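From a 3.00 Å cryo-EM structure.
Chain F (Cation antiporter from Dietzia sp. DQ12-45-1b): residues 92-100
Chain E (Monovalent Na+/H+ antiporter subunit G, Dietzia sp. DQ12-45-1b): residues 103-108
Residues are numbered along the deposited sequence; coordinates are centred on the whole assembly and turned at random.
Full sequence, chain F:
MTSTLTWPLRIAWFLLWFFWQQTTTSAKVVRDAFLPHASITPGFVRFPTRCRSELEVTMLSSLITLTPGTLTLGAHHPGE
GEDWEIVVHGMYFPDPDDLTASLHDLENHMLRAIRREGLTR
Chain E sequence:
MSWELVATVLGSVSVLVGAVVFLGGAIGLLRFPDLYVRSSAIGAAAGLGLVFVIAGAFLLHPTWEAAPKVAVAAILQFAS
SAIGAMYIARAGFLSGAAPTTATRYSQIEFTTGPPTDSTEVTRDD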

# COMPACT_ATOMS: atom_id res chain seq x y z
N TYR F 92 -58.18 -25.39 -4.64
CA TYR F 92 -59.62 -25.58 -4.80
C TYR F 92 -59.95 -26.88 -5.54
O TYR F 92 -60.67 -26.89 -6.54
CB TYR F 92 -60.28 -24.37 -5.47
CG TYR F 92 -59.57 -23.79 -6.67
CD1 TYR F 92 -59.78 -24.30 -7.94
CD2 TYR F 92 -58.70 -22.72 -6.53
CE1 TYR F 92 -59.14 -23.76 -9.04
CE2 TYR F 92 -58.06 -22.17 -7.62
CZ TYR F 92 -58.28 -22.70 -8.87
OH TYR F 92 -57.64 -22.16 -9.96
N PHE F 93 -59.41 -27.98 -5.02
CA PHE F 93 -59.75 -29.33 -5.46
C PHE F 93 -59.98 -30.15 -4.20
O PHE F 93 -59.08 -30.86 -3.74
CB PHE F 93 -58.65 -29.92 -6.34
CG PHE F 93 -58.70 -29.46 -7.77
CD1 PHE F 93 -59.79 -29.76 -8.57
CD2 PHE F 93 -57.65 -28.75 -8.32
CE1 PHE F 93 -59.84 -29.34 -9.88
CE2 PHE F 93 -57.69 -28.33 -9.63
CZ PHE F 93 -58.79 -28.62 -10.41
N PRO F 94 -61.18 -30.08 -3.63
CA PRO F 94 -61.40 -30.67 -2.29
C PRO F 94 -61.39 -32.19 -2.27
O PRO F 94 -61.44 -32.76 -1.18
CB PRO F 94 -62.77 -30.12 -1.89
CG PRO F 94 -63.47 -29.91 -3.19
CD PRO F 94 -62.41 -29.48 -4.17
N ASP F 95 -61.34 -32.85 -3.42
CA ASP F 95 -61.32 -34.31 -3.49
C ASP F 95 -60.21 -34.72 -4.44
O ASP F 95 -60.21 -34.28 -5.61
CB ASP F 95 -62.68 -34.86 -3.94
CG ASP F 95 -63.75 -34.70 -2.89
OD1 ASP F 95 -63.41 -34.44 -1.72
OD2 ASP F 95 -64.94 -34.85 -3.23
N PRO F 96 -59.26 -35.54 -4.01
CA PRO F 96 -58.14 -35.90 -4.89
C PRO F 96 -58.57 -36.55 -6.19
O PRO F 96 -57.86 -36.42 -7.20
CB PRO F 96 -57.30 -36.86 -4.03
CG PRO F 96 -58.24 -37.35 -2.98
CD PRO F 96 -59.16 -36.21 -2.70
N ASP F 97 -59.72 -37.23 -6.21
CA ASP F 97 -60.18 -37.84 -7.45
C ASP F 97 -60.54 -36.78 -8.49
O ASP F 97 -60.33 -36.97 -9.69
CB ASP F 97 -61.37 -38.75 -7.18
CG ASP F 97 -61.10 -39.73 -6.06
OD1 ASP F 97 -59.99 -40.29 -6.02
OD2 ASP F 97 -62.01 -39.94 -5.22
N ASP F 98 -61.08 -35.64 -8.05
CA ASP F 98 -61.35 -34.54 -8.97
C ASP F 98 -60.05 -34.01 -9.57
O ASP F 98 -59.98 -33.75 -10.78
CB ASP F 98 -62.10 -33.42 -8.26
CG ASP F 98 -63.50 -33.83 -7.86
OD1 ASP F 98 -64.09 -34.70 -8.54
OD2 ASP F 98 -64.02 -33.28 -6.86
N LEU F 99 -59.03 -33.84 -8.74
CA LEU F 99 -57.73 -33.39 -9.23
C LEU F 99 -57.15 -34.36 -10.24
O LEU F 99 -56.68 -33.96 -11.31
CB LEU F 99 -56.78 -33.20 -8.05
CG LEU F 99 -55.38 -32.67 -8.36
CD1 LEU F 99 -55.46 -31.46 -9.26
CD2 LEU F 99 -54.64 -32.33 -7.08
N THR F 100 -57.19 -35.66 -9.93
CA THR F 100 -56.67 -36.65 -10.86
C THR F 100 -57.49 -36.72 -12.14
O THR F 100 -56.93 -36.96 -13.21
CB THR F 100 -56.61 -38.03 -10.21
OG1 THR F 100 -57.94 -38.49 -9.94
CG2 THR F 100 -55.79 -38.00 -8.93
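Chain E, residues 103-108: TRYSQI

Residues 92–95 of chain F form a loop that leads into a helix beginning at Pro F96 and running on beyond Thr F100. The helical turn is documented by the bond from Thr F100 N to Pro F96 O, at 2.9 Å, while Asp F98 N and Leu F99 N make weak bonds to Asp F95 O at 2.9 and 3.4 Å. Chain E is extended at Tyr E105 and Ser E106, with phi/psi of -152/138° and -144/113°, whereas Arg E104 departs from this with -67/-35°. The backbones stay well apart: Pro F94 CA lies 6.8 Å from Arg E104 CA, and Pro F96 CA lies 7.4 Å from Tyr E105 CA. This pairing ascends in both chains, and the CA vectors from Pro F94 to Pro F96 and from Arg E104 to Tyr E105 point the same way, so the stretches run in the same direction here. The contact is made by side chains of chain E, which meet both side chains and backbone of chain F; no backbone-to-backbone hydrogen bond joins the two stretches.

Tyr E105 dominates the contact, with 111 Å² of its surface covered. Its CA-to-CB bond points toward chain F, and chi1 of 61° (p) accompanies a ring placed against the start of the helix. Pro F96 packs over one face: its CD lies 3.8 Å from the centroid of the Tyr E105 ring and 4° off the ring normal, the geometry of a CH-pi contact, while its CB approaches Tyr E105 CE2 at 3.5 Å. At the ring's edge, Tyr E105 OH donates a hydrogen bond to Phe F93 O at 2.8 Å, tying the phenol to a loop carbonyl. Leu F99 CD2 adds an apolar neighbour 3.6 Å from Tyr E105 OH.

The flanking contacts are looser. Arg E104 NE comes within 4.2 Å of Pro F94 CB, and Gln E107 NE2 lies 4.2 Å from Pro F96 CB. Altogether the stretches bury 295 Å², summed over both sides.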

# COMPACT_ATOMS: atom_id res chain seq x y z
N THR E 103 -55.02 -28.03 4.57
CA THR E 103 -54.65 -28.98 3.53
C THR E 103 -55.46 -30.25 3.76
O THR E 103 -55.13 -31.04 4.65
CB THR E 103 -53.15 -29.27 3.54
OG1 THR E 103 -52.43 -28.05 3.35
CG2 THR E 103 -52.79 -30.23 2.43
N ARG E 104 -56.51 -30.44 2.96
CA ARG E 104 -57.46 -31.51 3.22
C ARG E 104 -56.82 -32.88 3.02
O ARG E 104 -57.15 -33.83 3.74
CB ARG E 104 -58.68 -31.35 2.33
CG ARG E 104 -59.70 -30.36 2.85
CD ARG E 104 -60.65 -29.92 1.75
NE ARG E 104 -62.03 -29.85 2.20
CZ ARG E 104 -62.54 -28.86 2.92
NH1 ARG E 104 -61.78 -27.84 3.28
NH2 ARG E 104 -63.82 -28.89 3.28
N TYR E 105 -55.91 -33.00 2.06
CA TYR E 105 -55.32 -34.29 1.74
C TYR E 105 -53.92 -34.07 1.19
O TYR E 105 -53.70 -33.14 0.40
CB TYR E 105 -56.17 -35.05 0.72
CG TYR E 105 -56.32 -34.31 -0.59
CD1 TYR E 105 -57.24 -33.29 -0.73
CD2 TYR E 105 -55.53 -34.64 -1.69
CE1 TYR E 105 -57.38 -32.62 -1.92
CE2 TYR E 105 -55.66 -33.96 -2.88
CZ TYR E 105 -56.59 -32.96 -3.00
OH TYR E 105 -56.73 -32.28 -4.18
N SER E 106 -52.98 -34.91 1.61
CA SER E 106 -51.61 -34.85 1.09
C SER E 106 -51.09 -36.28 1.00
O SER E 106 -50.89 -36.93 2.03
CB SER E 106 -50.71 -33.99 1.97
OG SER E 106 -50.58 -34.56 3.27
N GLN E 107 -50.87 -36.76 -0.22
CA GLN E 107 -50.30 -38.08 -0.44
C GLN E 107 -48.78 -38.05 -0.49
O GLN E 107 -48.17 -38.96 -1.05
CB GLN E 107 -50.86 -38.68 -1.73
CG GLN E 107 -52.37 -38.78 -1.75
CD GLN E 107 -52.92 -39.18 -3.10
OE1 GLN E 107 -52.21 -39.16 -4.10
NE2 GLN E 107 -54.20 -39.55 -3.13
N ILE E 108 -48.17 -37.03 0.10
CA ILE E 108 -46.72 -36.89 0.17
C ILE E 108 -46.36 -36.54 1.60
O ILE E 108 -46.84 -35.53 2.14
CB ILE E 108 -46.20 -35.81 -0.80
CG1 ILE E 108 -46.47 -36.21 -2.24
CG2 ILE E 108 -44.72 -35.59 -0.60
CD1 ILE E 108 -45.73 -37.45 -2.65